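Local atomic coordinates of endopolygalacturonase (Chondrostereum purpureum, PDB entry 1K5C), a protein that probably hydrolyses the alpha-1,4 bonds between galacturonate units within pectin chains, acting as a glycoside hydrolase of family 28. Residues T54-L60 and H95-P99; C167-N171 and Q190-G194; I178-I184 and K206-V212; I213-T219 and Y243-S249; R231-S237 and N268-P274. All coordinates share one frame; numbering follows the deposited sequence.

Contact 1 (T54-L60 and H95-P99); sequences TTLDGPL and HKPHP
H95 and P97 come from one of two irregular loops of the parallel beta-helix and press on T54 to L60, the approach to strand 61-65. The H95 side chain leaves CB with CG anti to the backbone N (chi1 175°), which swings the imidazole over to the other loop. On one flank of the ring, ND1 lies 2.6 Å from a water, which donates to T54 O. Next comes CE1, 3.4 Å from T55 O. At the tip NE2 donates to D57 OD1 over 3.0 Å, with an angle of 152° at the hydrogen. This carboxylate oxygen is met almost along its C-O bond, and the carboxylate and ring planes are nearly coplanar.

P97 packs between T54 and L60. Its CG passes T54 CG2 at 3.7 Å, while its CB packs 4.0 Å from L60 CD1. A second water accepts from G58 N and H98 N, tying the two backbones together. Beyond it, P59 and P99 each follow a cis peptide. P99 O is buried without a conventional hydrogen-bond partner; instead, the CA-H of P59 points almost straight at it, with P59 CA 3.1 Å from P99 O.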
# COMPACT_ATOMS: atom_id res chain seq x y z
N THR A 54 21.19 -9.68 -3.77
CA THR A 54 20.80 -11.07 -3.96
C THR A 54 20.15 -11.26 -5.31
O THR A 54 19.58 -10.32 -5.89
CB THR A 54 19.85 -11.49 -2.81
OG1 THR A 54 19.68 -12.92 -2.88
CG2 THR A 54 18.51 -10.79 -2.86
N THR A 55 20.18 -12.50 -5.78
CA THR A 55 19.50 -12.90 -7.02
C THR A 55 18.18 -13.59 -6.71
O THR A 55 17.44 -13.89 -7.69
CB THR A 55 20.38 -13.80 -7.92
OG1 THR A 55 20.57 -15.08 -7.25
CG2 THR A 55 21.70 -13.16 -8.21
N LEU A 56 17.85 -13.87 -5.46
CA LEU A 56 16.59 -14.52 -5.15
C LEU A 56 15.37 -13.69 -5.47
O LEU A 56 15.41 -12.44 -5.36
CB LEU A 56 16.51 -14.88 -3.65
CG LEU A 56 17.56 -15.84 -3.13
CD1 LEU A 56 17.29 -16.14 -1.66
CD2 LEU A 56 17.62 -17.13 -3.94
N ASP A 57 14.27 -14.37 -5.76
CA ASP A 57 12.98 -13.72 -5.72
C ASP A 57 12.60 -13.37 -4.27
O ASP A 57 13.02 -14.05 -3.31
CB ASP A 57 11.91 -14.69 -6.26
CG ASP A 57 11.98 -14.89 -7.77
OD1 ASP A 57 12.63 -14.15 -8.48
OD2 ASP A 57 11.31 -15.86 -8.22
N GLY A 58 11.83 -12.33 -4.11
CA GLY A 58 11.25 -12.06 -2.80
C GLY A 58 10.09 -13.01 -2.54
O GLY A 58 9.63 -13.77 -3.41
N PRO A 59 9.55 -12.98 -1.30
CA PRO A 59 9.99 -12.10 -0.23
C PRO A 59 11.32 -12.54 0.37
O PRO A 59 11.66 -13.72 0.46
CB PRO A 59 8.89 -12.29 0.85
CG PRO A 59 8.28 -13.62 0.54
CD PRO A 59 8.39 -13.82 -0.95
N LEU A 60 12.12 -11.51 0.80
CA LEU A 60 13.39 -11.81 1.45
C LEU A 60 13.22 -11.99 2.97
O LEU A 60 14.10 -12.63 3.59
CB LEU A 60 14.42 -10.71 1.18
CG LEU A 60 14.73 -10.46 -0.30
CD1 LEU A 60 15.82 -9.39 -0.42
CD2 LEU A 60 15.14 -11.77 -1.02
N HIS A 95 16.62 -7.60 -12.30
CA HIS A 95 15.75 -8.31 -11.35
C HIS A 95 15.61 -7.51 -10.07
O HIS A 95 16.62 -7.04 -9.54
CB HIS A 95 16.41 -9.67 -11.07
CG HIS A 95 15.67 -10.42 -10.02
ND1 HIS A 95 16.11 -10.54 -8.71
CD2 HIS A 95 14.55 -11.14 -10.10
CE1 HIS A 95 15.27 -11.32 -8.03
NE2 HIS A 95 14.27 -11.72 -8.87
N LYS A 96 14.40 -7.37 -9.56
CA LYS A 96 14.14 -6.74 -8.28
C LYS A 96 13.55 -7.78 -7.32
O LYS A 96 12.40 -8.19 -7.55
CB LYS A 96 13.15 -5.56 -8.39
CG LYS A 96 13.33 -4.64 -9.60
CD LYS A 96 14.68 -3.93 -9.60
CE LYS A 96 14.78 -2.78 -10.65
NZ LYS A 96 14.49 -3.19 -12.05
N PRO A 97 14.18 -8.19 -6.23
CA PRO A 97 13.50 -9.05 -5.27
C PRO A 97 12.27 -8.32 -4.70
O PRO A 97 12.40 -7.22 -4.16
CB PRO A 97 14.57 -9.28 -4.20
CG PRO A 97 15.92 -9.06 -4.90
CD PRO A 97 15.58 -7.93 -5.88
N HIS A 98 11.11 -8.95 -4.84
CA HIS A 98 9.89 -8.29 -4.37
C HIS A 98 8.84 -9.34 -4.03
O HIS A 98 8.87 -10.44 -4.64
CB HIS A 98 9.33 -7.29 -5.40
CG HIS A 98 8.79 -7.94 -6.65
ND1 HIS A 98 7.46 -8.17 -6.93
CD2 HIS A 98 9.52 -8.46 -7.69
CE1 HIS A 98 7.38 -8.77 -8.12
NE2 HIS A 98 8.58 -8.95 -8.57
N PRO A 99 7.93 -9.05 -3.11
CA PRO A 99 8.04 -7.93 -2.15
C PRO A 99 9.29 -8.12 -1.31
O PRO A 99 9.90 -9.21 -1.28
CB PRO A 99 6.74 -8.08 -1.32
CG PRO A 99 6.52 -9.57 -1.30
CD PRO A 99 6.92 -10.03 -2.69
O HOH W 1 18.39 -9.56 -8.07
O HOH W 2 11.08 -11.24 -6.83

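Contact 2 (C167-N171 and Q190-G194); sequences CIVKN and QCSGG
The Q190 carboxamide lies alongside I168 and points the same way, its NE2 4.1 Å from I168 CG1; NE2 also donates to a water that bridges back to C167 O. Toward the other end of the pairing, the N171 amide meets G194. It rises between its own backbone N and carbonyl carbon (chi1 72°), which brings OD1 to 3.3 Å from G194 CA. The two bonds of ND2, to T152 O and D174 O, hold the amide in this orientation.

Between the amides, strands 168-170 and 190-192 run parallel, their axes 2° apart. Q190 N donates to C167 O (2.8 Å), V169 N to Q190 O (2.8 Å), S192 N to V169 O (2.9 Å) and N171 N to S192 O (3.1 Å). I168, K170, Q190 and S192 line one face, where S192 OG sits 3.6 Å from K170 CG. V169 and C191 share the buried face, and there C191 is joined to C175 by a disulfide. Parallel strands of successive turns stacked in register are characteristic of the right-handed parallel beta-helix, the fold of family 28.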
# COMPACT_ATOMS: atom_id res chain seq x y z
N CYS A 167 1.56 5.30 9.92
CA CYS A 167 2.73 4.94 9.11
C CYS A 167 3.16 6.11 8.24
O CYS A 167 2.40 7.10 8.03
CB CYS A 167 2.40 3.71 8.26
SG CYS A 167 2.14 2.20 9.22
N ILE A 168 4.38 6.00 7.71
CA ILE A 168 4.98 7.02 6.85
C ILE A 168 5.56 6.31 5.63
O ILE A 168 6.29 5.34 5.81
CB ILE A 168 6.09 7.80 7.59
CG1 ILE A 168 5.50 8.54 8.79
CG2 ILE A 168 6.86 8.69 6.65
CD1 ILE A 168 6.53 9.15 9.72
N VAL A 169 5.21 6.76 4.44
CA VAL A 169 5.76 6.17 3.22
C VAL A 169 6.31 7.27 2.31
O VAL A 169 5.58 8.18 1.92
CB VAL A 169 4.67 5.36 2.42
CG1 VAL A 169 5.28 4.82 1.15
CG2 VAL A 169 4.07 4.28 3.31
N LYS A 170 7.59 7.15 1.97
CA LYS A 170 8.29 8.05 1.04
C LYS A 170 8.76 7.15 -0.11
O LYS A 170 9.66 6.32 0.08
CB LYS A 170 9.50 8.70 1.72
CG LYS A 170 9.11 9.53 2.97
CD LYS A 170 10.36 10.06 3.66
CE LYS A 170 9.95 10.93 4.88
NZ LYS A 170 11.21 11.23 5.63
N ASN A 171 8.13 7.27 -1.28
CA ASN A 171 8.40 6.27 -2.31
C ASN A 171 8.09 6.83 -3.69
O ASN A 171 8.04 8.05 -3.87
CB ASN A 171 7.63 4.96 -2.00
CG ASN A 171 6.16 5.14 -2.23
OD1 ASN A 171 5.68 6.29 -2.31
ND2 ASN A 171 5.41 4.04 -2.31
N GLN A 190 1.00 9.09 6.56
CA GLN A 190 1.59 10.17 5.76
C GLN A 190 2.27 9.56 4.53
O GLN A 190 3.14 8.68 4.69
CB GLN A 190 2.62 10.92 6.58
CG GLN A 190 1.95 11.70 7.74
CD GLN A 190 3.08 12.16 8.61
OE1 GLN A 190 3.94 12.95 8.23
NE2 GLN A 190 3.03 11.63 9.81
N CYS A 191 1.89 10.01 3.35
CA CYS A 191 2.37 9.53 2.08
C CYS A 191 3.01 10.64 1.30
O CYS A 191 2.36 11.68 1.13
CB CYS A 191 1.16 8.99 1.26
SG CYS A 191 0.20 7.68 2.01
N SER A 192 4.23 10.45 0.78
CA SER A 192 4.83 11.49 -0.06
C SER A 192 5.66 10.84 -1.16
O SER A 192 6.20 9.73 -1.01
CB SER A 192 5.70 12.45 0.76
OG SER A 192 6.75 11.76 1.38
N GLY A 193 5.79 11.55 -2.29
CA GLY A 193 6.64 11.19 -3.41
C GLY A 193 6.03 10.22 -4.40
O GLY A 193 6.48 10.17 -5.58
N GLY A 194 5.10 9.41 -3.96
CA GLY A 194 4.58 8.29 -4.75
C GLY A 194 3.32 8.62 -5.49
O GLY A 194 3.17 9.71 -6.07
O HOH W 3 1.66 8.98 10.12
O HOH W 4 5.61 11.04 3.90
O HOH W 5 3.76 7.55 -0.83

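Contact 3 (I178-I184 and K206-V212); sequences INDGNNI and KHVSNVV
D180 to I184 and H207 to V212 pair as adjacent turns of the parallel beta-helix, following one another round a corner of the coil. D180 starts the match with its side chain. CG stands anti to the backbone N (chi1 -166°), which carries OD1 to the H207 N-H; the bond of 2.9 Å is almost straight, 175° at the hydrogen, and meets the oxygen nearly along its C-O axis. K206 crosses D180 at about a right angle, the aliphatic CD lying over the carboxylate carbon. Its NZ stays 4.4 Å from D180 OD2, beyond a salt bridge, and a water fills in, donating to OD2 and accepting from NZ.

From there the backbones take over. G181 N donates to H207 O, S209 N to G181 O and N183 N to S209 O. Both chains then bend, N183 and N210 each with positive phi, and the match resumes with I184 N on N210 O (3.1 Å) and V212 N on I184 O (2.9 Å). N183 ND2 bonds to N161 OD1, and a water donates to both N183 OD1 and N210 O.

The side chains turned inward here are apolar. I178 CG2 meets V208 CG1 at 3.8 Å, crossing it squarely, while I178 CD1 and V211 CG1 reach toward each other tip to tip, also at 3.8 Å.

V208 packs further on I199 and I202 of strand 197-202. On the other side, N179, D180 and N182 bond through their backbones to V157, A159 and N161, the previous turn, and N182 lies close to an attached glycan.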
# COMPACT_ATOMS: atom_id res chain seq x y z
N ILE A 178 -4.58 -1.55 -2.14
CA ILE A 178 -5.45 -2.55 -1.59
C ILE A 178 -5.98 -3.35 -2.77
O ILE A 178 -6.75 -2.85 -3.60
CB ILE A 178 -6.61 -1.91 -0.81
CG1 ILE A 178 -6.08 -1.06 0.37
CG2 ILE A 178 -7.55 -3.02 -0.32
CD1 ILE A 178 -7.13 -0.20 1.03
N ASN A 179 -5.51 -4.61 -2.88
CA ASN A 179 -5.76 -5.41 -4.06
C ASN A 179 -6.84 -6.48 -3.91
O ASN A 179 -7.37 -6.95 -4.92
CB ASN A 179 -4.42 -6.07 -4.49
CG ASN A 179 -3.41 -5.02 -4.93
OD1 ASN A 179 -2.20 -5.12 -4.56
ND2 ASN A 179 -3.86 -4.04 -5.64
N ASP A 180 -7.14 -6.87 -2.67
CA ASP A 180 -8.15 -7.89 -2.41
C ASP A 180 -8.45 -7.85 -0.91
O ASP A 180 -7.52 -7.59 -0.12
CB ASP A 180 -7.61 -9.27 -2.79
CG ASP A 180 -8.65 -10.36 -2.87
OD1 ASP A 180 -9.83 -10.10 -3.20
OD2 ASP A 180 -8.26 -11.56 -2.67
N GLY A 181 -9.69 -8.12 -0.53
CA GLY A 181 -10.03 -8.32 0.87
C GLY A 181 -11.14 -7.39 1.37
O GLY A 181 -11.55 -6.42 0.73
N ASN A 182 -11.63 -7.78 2.55
CA ASN A 182 -12.71 -7.10 3.24
C ASN A 182 -12.22 -6.55 4.57
O ASN A 182 -11.46 -7.19 5.28
CB ASN A 182 -13.85 -8.11 3.54
CG ASN A 182 -15.04 -7.43 4.21
OD1 ASN A 182 -15.72 -6.61 3.57
ND2 ASN A 182 -15.30 -7.73 5.47
N ASN A 183 -12.73 -5.34 4.92
CA ASN A 183 -12.55 -4.74 6.26
C ASN A 183 -11.08 -4.31 6.42
O ASN A 183 -10.31 -4.92 7.18
CB ASN A 183 -12.99 -5.70 7.37
CG ASN A 183 -12.76 -5.05 8.74
OD1 ASN A 183 -12.74 -3.81 8.89
ND2 ASN A 183 -12.53 -5.90 9.73
N ILE A 184 -10.75 -3.28 5.70
CA ILE A 184 -9.40 -2.74 5.64
C ILE A 184 -9.46 -1.24 5.97
O ILE A 184 -10.22 -0.51 5.34
CB ILE A 184 -8.74 -3.00 4.26
CG1 ILE A 184 -8.67 -4.51 3.98
CG2 ILE A 184 -7.35 -2.34 4.20
CD1 ILE A 184 -8.60 -4.84 2.53
N LYS A 206 -10.85 -10.76 -7.96
CA LYS A 206 -10.52 -10.05 -6.72
C LYS A 206 -11.66 -9.13 -6.31
O LYS A 206 -12.35 -8.54 -7.15
CB LYS A 206 -9.22 -9.24 -6.96
CG LYS A 206 -8.03 -10.14 -7.41
CD LYS A 206 -7.77 -11.31 -6.49
CE LYS A 206 -6.56 -12.10 -7.03
NZ LYS A 206 -6.40 -13.36 -6.26
N HIS A 207 -11.83 -9.02 -4.98
CA HIS A 207 -12.98 -8.30 -4.44
C HIS A 207 -12.51 -7.51 -3.22
O HIS A 207 -12.07 -8.11 -2.24
CB HIS A 207 -14.09 -9.28 -3.95
CG HIS A 207 -14.56 -10.16 -5.08
ND1 HIS A 207 -15.55 -9.77 -5.99
CD2 HIS A 207 -14.13 -11.41 -5.45
CE1 HIS A 207 -15.71 -10.75 -6.88
NE2 HIS A 207 -14.90 -11.73 -6.55
N VAL A 208 -12.60 -6.18 -3.33
CA VAL A 208 -12.22 -5.28 -2.21
C VAL A 208 -13.52 -4.72 -1.65
O VAL A 208 -14.37 -4.24 -2.40
CB VAL A 208 -11.27 -4.19 -2.69
CG1 VAL A 208 -11.15 -3.10 -1.64
CG2 VAL A 208 -9.92 -4.81 -3.03
N SER A 209 -13.69 -4.79 -0.31
CA SER A 209 -14.92 -4.28 0.28
C SER A 209 -14.67 -3.73 1.66
O SER A 209 -13.76 -4.16 2.38
CB SER A 209 -15.98 -5.38 0.34
OG SER A 209 -15.47 -6.56 0.95
N ASN A 210 -15.54 -2.79 2.07
CA ASN A 210 -15.52 -2.23 3.41
C ASN A 210 -14.13 -1.68 3.77
O ASN A 210 -13.47 -2.14 4.71
CB ASN A 210 -16.05 -3.24 4.45
CG ASN A 210 -17.51 -3.53 4.15
OD1 ASN A 210 -17.88 -4.73 4.00
ND2 ASN A 210 -18.31 -2.56 4.10
N VAL A 211 -13.76 -0.66 3.02
CA VAL A 211 -12.46 0.05 3.16
C VAL A 211 -12.77 1.41 3.76
O VAL A 211 -13.67 2.13 3.30
CB VAL A 211 -11.79 0.19 1.80
CG1 VAL A 211 -10.56 1.10 1.90
CG2 VAL A 211 -11.39 -1.16 1.20
N VAL A 212 -11.97 1.78 4.77
CA VAL A 212 -12.01 3.14 5.35
C VAL A 212 -10.63 3.75 5.18
O VAL A 212 -9.63 3.19 5.65
CB VAL A 212 -12.43 3.10 6.83
CG1 VAL A 212 -12.28 4.48 7.44
CG2 VAL A 212 -13.89 2.61 6.94
O HOH W 6 -5.80 -12.41 -3.66
O HOH W 7 -13.10 -1.23 7.49

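Contact 4 (I213-T219 and Y243-S249); sequences IKGNTVT and YDANTIS
K214 and D244 both carry CG anti to the backbone N (chi1 -179° in each), so the two side chains run side by side off the same face and their ends converge. K214 NZ reaches D244 OD1 at 3.0 Å in a salt bridge whose hydrogen bond is weak; OD1 also receives G283 N, and D244 OD2 accepts a hydrogen bond from a water at 2.7 Å. N246 instead has CG anti to its carbonyl carbon and turns its amide across to the neighbouring turn. Its ND2 donates to I213 O over 3.0 Å with 169° at the hydrogen, arriving from above that carbonyl's plane, while its OD1 accepts N216 N at 3.0 Å. I213 O is therefore gripped twice, by N246 ND2 and by D244 N. N216 and N246 stand alongside each other with amide planes only 4° apart, two asparagines at equivalent places on successive turns of the parallel beta-helix. There G215 and A245, both with positive phi, break the strands. Beyond them T247 N bonds to N216 O and S249 N to V218 O. V218 and I248 point inward together, V218 CB 3.9 Å from I248 CG2, and I248 continues onto V225 and I287.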
# COMPACT_ATOMS: atom_id res chain seq x y z
N ILE A 213 -10.59 4.90 4.50
CA ILE A 213 -9.37 5.67 4.25
C ILE A 213 -9.55 6.99 5.01
O ILE A 213 -10.31 7.86 4.52
CB ILE A 213 -9.15 5.87 2.73
CG1 ILE A 213 -9.05 4.59 2.00
CG2 ILE A 213 -7.97 6.81 2.47
CD1 ILE A 213 -8.00 3.70 2.27
N LYS A 214 -8.95 7.10 6.18
CA LYS A 214 -9.34 8.18 7.11
C LYS A 214 -8.11 8.89 7.68
O LYS A 214 -7.19 8.26 8.18
CB LYS A 214 -10.17 7.63 8.26
CG LYS A 214 -10.66 8.67 9.26
CD LYS A 214 -11.68 8.09 10.23
CE LYS A 214 -12.21 9.10 11.27
NZ LYS A 214 -12.41 10.57 10.90
N GLY A 215 -8.15 10.25 7.65
CA GLY A 215 -7.16 10.99 8.45
C GLY A 215 -5.76 11.02 7.88
O GLY A 215 -4.82 11.38 8.60
N ASN A 216 -5.59 10.65 6.59
CA ASN A 216 -4.26 10.60 6.01
C ASN A 216 -3.85 11.91 5.38
O ASN A 216 -4.67 12.72 4.97
CB ASN A 216 -4.24 9.48 4.91
CG ASN A 216 -4.70 8.17 5.47
OD1 ASN A 216 -5.90 7.74 5.15
ND2 ASN A 216 -3.93 7.51 6.22
N THR A 217 -2.52 12.09 5.29
CA THR A 217 -1.95 13.21 4.56
C THR A 217 -1.16 12.69 3.38
O THR A 217 -0.36 11.73 3.52
CB THR A 217 -1.03 14.02 5.51
OG1 THR A 217 -1.79 14.55 6.59
CG2 THR A 217 -0.35 15.19 4.84
N VAL A 218 -1.39 13.26 2.20
CA VAL A 218 -0.69 12.90 0.99
C VAL A 218 -0.08 14.18 0.42
O VAL A 218 -0.83 15.17 0.24
CB VAL A 218 -1.62 12.26 -0.04
CG1 VAL A 218 -0.87 11.92 -1.33
CG2 VAL A 218 -2.34 11.02 0.54
N THR A 219 1.22 14.18 0.13
CA THR A 219 1.88 15.35 -0.47
C THR A 219 2.76 14.88 -1.61
O THR A 219 3.20 13.72 -1.68
CB THR A 219 2.71 16.09 0.60
OG1 THR A 219 3.67 15.16 1.16
CG2 THR A 219 1.85 16.69 1.69
N TYR A 243 -13.88 7.57 2.18
CA TYR A 243 -12.78 8.53 2.35
C TYR A 243 -13.25 9.60 3.34
O TYR A 243 -14.30 10.21 3.13
CB TYR A 243 -12.44 9.21 1.00
CG TYR A 243 -11.95 8.25 -0.04
CD1 TYR A 243 -10.64 7.81 -0.08
CD2 TYR A 243 -12.83 7.77 -1.02
CE1 TYR A 243 -10.18 6.93 -1.05
CE2 TYR A 243 -12.39 6.89 -2.01
CZ TYR A 243 -11.07 6.49 -2.02
OH TYR A 243 -10.68 5.59 -3.00
N ASP A 244 -12.47 9.79 4.41
CA ASP A 244 -12.89 10.66 5.53
C ASP A 244 -11.67 11.39 6.02
O ASP A 244 -10.66 10.76 6.34
CB ASP A 244 -13.49 9.71 6.56
CG ASP A 244 -14.03 10.33 7.82
OD1 ASP A 244 -13.53 11.39 8.26
OD2 ASP A 244 -15.03 9.70 8.35
N ALA A 245 -11.69 12.75 6.02
CA ALA A 245 -10.67 13.51 6.78
C ALA A 245 -9.28 13.37 6.18
O ALA A 245 -8.30 13.43 6.94
CB ALA A 245 -10.65 13.10 8.26
N ASN A 246 -9.14 13.28 4.84
CA ASN A 246 -7.80 13.24 4.24
C ASN A 246 -7.39 14.62 3.76
O ASN A 246 -8.21 15.39 3.22
CB ASN A 246 -7.78 12.24 3.08
CG ASN A 246 -8.19 10.85 3.56
OD1 ASN A 246 -7.43 10.16 4.26
ND2 ASN A 246 -9.42 10.44 3.22
N THR A 247 -6.11 14.95 3.92
CA THR A 247 -5.56 16.24 3.49
C THR A 247 -4.48 15.99 2.47
O THR A 247 -3.46 15.36 2.78
CB THR A 247 -5.02 17.02 4.70
OG1 THR A 247 -6.09 17.15 5.69
CG2 THR A 247 -4.51 18.38 4.29
N ILE A 248 -4.72 16.45 1.24
CA ILE A 248 -3.89 16.07 0.10
C ILE A 248 -3.48 17.30 -0.65
O ILE A 248 -4.32 18.21 -0.90
CB ILE A 248 -4.70 15.09 -0.81
CG1 ILE A 248 -5.18 13.89 0.03
CG2 ILE A 248 -3.91 14.71 -2.04
CD1 ILE A 248 -5.83 12.74 -0.80
N SER A 249 -2.21 17.38 -1.09
CA SER A 249 -1.73 18.56 -1.81
C SER A 249 -0.53 18.16 -2.68
O SER A 249 0.07 17.09 -2.53
CB SER A 249 -1.40 19.68 -0.84
OG SER A 249 -0.38 19.30 0.07
O HOH W 8 -15.85 10.00 10.87
O HOH W 9 -6.07 14.98 7.19
O HOH W 10 -1.47 17.80 2.13

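Contact 5 (R231-S237 and N268-P274); sequences RTATSAS and NPGTGAP
A236 and A273 make the compact end of this loop-to-loop contact. Their methyl carbons, CB to CB, are 3.9 Å apart, and A233 CB comes to 4.3 Å from A273 CB. P274 lies against the same spot, its CD 3.2 Å from A236 O. The A273 CA-H is also directed at A236 O, so one carbonyl is covered by both residues. A233, A236 and A273 are all buried. The glycines are packed closely too, with no side chain between the backbones: G270 CA is 3.4 Å from R231 O, and G272 CA is 3.3 Å from A233 O.

The polar atoms between the loops are wetter. Direct bonding there is thin: A236 N donates only weakly to G272 O. Water does the rest. One water accepts from G272 N at 2.8 Å and lies 2.6 Å from A233 O, with R231 O also close; a second accepts from S235 N and donates weakly to G272 O. T234 and S235 face solvent.

At the far end R231 closes the contact. Its chain is extended up to CD and then bends (chi3 -71°), so that NE meets N268 O at 2.9 Å. That oxygen lies in the guanidinium plane, although the N-H arrives from above the carbonyl plane. NH2 is held by D264 in a salt bridge and by G267 O.

The two loops join strands 223-230 to 237-244 and 254-259 to 275-280, at the edge of the beta-helix near the galacturonate-binding Y262. S237 OG bonds to H207 ND1 of the preceding turn, and T234 to T204 and G205.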
# COMPACT_ATOMS: atom_id res chain seq x y z
N ARG A 231 -9.05 -3.05 -17.25
CA ARG A 231 -10.13 -3.04 -18.25
C ARG A 231 -10.67 -4.47 -18.46
O ARG A 231 -11.85 -4.67 -18.68
CB ARG A 231 -9.59 -2.46 -19.57
CG ARG A 231 -10.66 -2.44 -20.66
CD ARG A 231 -10.11 -1.88 -21.96
NE ARG A 231 -9.85 -0.45 -21.92
CZ ARG A 231 -8.64 0.12 -22.03
NH1 ARG A 231 -7.52 -0.57 -22.06
NH2 ARG A 231 -8.57 1.45 -22.12
N THR A 232 -9.74 -5.47 -18.48
CA THR A 232 -10.13 -6.85 -18.81
C THR A 232 -10.65 -7.67 -17.63
O THR A 232 -11.01 -8.84 -17.84
CB THR A 232 -8.92 -7.55 -19.45
OG1 THR A 232 -7.85 -7.51 -18.51
CG2 THR A 232 -8.50 -6.92 -20.79
N ALA A 233 -10.64 -7.15 -16.42
CA ALA A 233 -10.98 -7.97 -15.26
C ALA A 233 -12.42 -8.38 -15.27
O ALA A 233 -13.32 -7.58 -15.58
CB ALA A 233 -10.70 -7.19 -13.96
N THR A 234 -12.66 -9.63 -14.86
CA THR A 234 -14.00 -10.13 -14.67
C THR A 234 -14.12 -10.78 -13.30
O THR A 234 -13.13 -11.06 -12.61
CB THR A 234 -14.32 -11.21 -15.78
OG1 THR A 234 -13.36 -12.27 -15.68
CG2 THR A 234 -14.27 -10.54 -17.16
N SER A 235 -15.36 -11.04 -12.88
CA SER A 235 -15.61 -11.67 -11.54
C SER A 235 -14.88 -10.92 -10.45
O SER A 235 -14.20 -11.54 -9.60
CB SER A 235 -15.21 -13.15 -11.55
OG SER A 235 -15.93 -13.86 -12.52
N ALA A 236 -14.99 -9.57 -10.48
CA ALA A 236 -14.20 -8.73 -9.58
C ALA A 236 -15.12 -7.61 -9.06
O ALA A 236 -16.16 -7.33 -9.68
CB ALA A 236 -12.99 -8.15 -10.28
N SER A 237 -14.71 -6.91 -8.01
CA SER A 237 -15.54 -5.78 -7.53
C SER A 237 -14.79 -4.96 -6.51
O SER A 237 -13.85 -5.42 -5.86
CB SER A 237 -16.84 -6.28 -6.87
OG SER A 237 -16.59 -7.19 -5.81
N ASN A 268 -12.87 3.13 -23.24
CA ASN A 268 -13.41 1.77 -23.33
C ASN A 268 -13.28 1.14 -21.94
O ASN A 268 -12.72 0.06 -21.84
CB ASN A 268 -12.67 0.96 -24.39
CG ASN A 268 -13.05 -0.46 -24.78
OD1 ASN A 268 -12.30 -1.42 -25.27
ND2 ASN A 268 -14.35 -0.73 -24.64
N PRO A 269 -13.88 1.74 -20.89
CA PRO A 269 -13.76 1.12 -19.56
C PRO A 269 -14.44 -0.23 -19.53
O PRO A 269 -15.48 -0.50 -20.13
CB PRO A 269 -14.40 2.15 -18.62
CG PRO A 269 -15.44 2.80 -19.54
CD PRO A 269 -14.66 2.99 -20.87
N GLY A 270 -13.86 -1.12 -18.72
CA GLY A 270 -14.42 -2.45 -18.53
C GLY A 270 -15.69 -2.43 -17.70
O GLY A 270 -15.98 -1.50 -16.95
N THR A 271 -16.38 -3.56 -17.82
CA THR A 271 -17.66 -3.72 -17.12
C THR A 271 -17.66 -4.86 -16.13
O THR A 271 -18.69 -5.13 -15.48
CB THR A 271 -18.81 -3.94 -18.13
OG1 THR A 271 -18.47 -5.17 -18.83
CG2 THR A 271 -18.93 -2.75 -19.04
N GLY A 272 -16.53 -5.59 -15.98
CA GLY A 272 -16.48 -6.80 -15.19
C GLY A 272 -15.97 -6.63 -13.76
O GLY A 272 -15.88 -7.64 -13.05
N ALA A 273 -15.65 -5.40 -13.34
CA ALA A 273 -15.15 -5.15 -12.00
C ALA A 273 -15.96 -4.01 -11.35
O ALA A 273 -15.45 -2.93 -11.06
CB ALA A 273 -13.66 -4.79 -12.05
N PRO A 274 -17.26 -4.23 -11.16
CA PRO A 274 -18.15 -3.14 -10.73
C PRO A 274 -17.65 -2.47 -9.45
O PRO A 274 -17.26 -3.12 -8.48
CB PRO A 274 -19.51 -3.83 -10.48
CG PRO A 274 -19.18 -5.32 -10.47
CD PRO A 274 -18.03 -5.46 -11.44
O HOH W 11 -13.85 -5.40 -16.85
O HOH W 12 -17.65 -10.13 -14.44

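Contacts 2, 3 and 4 follow the beta-helix wall from turn to turn. Contact 2 passes to contact 4, with C191 N 2.8 Å from T217 O, while contacts 3 and 4 share strand 207-221. Contact 5 joins contact 3 where H207 ND1 meets S237 OG at 2.8 Å. Contact 1 has its centre about 22 Å from that of contact 2, the nearest, and about 32 Å from that of contact 4. The galacturonate-binding residues are spread among them: H98 is about 7 Å from N151, N171 about 5 Å from D173, N179 about 6 Å from K228 and R231 about 6 Å from Y262, side chain to side chain. H195, the predicted active-site residue, directly follows contact 2.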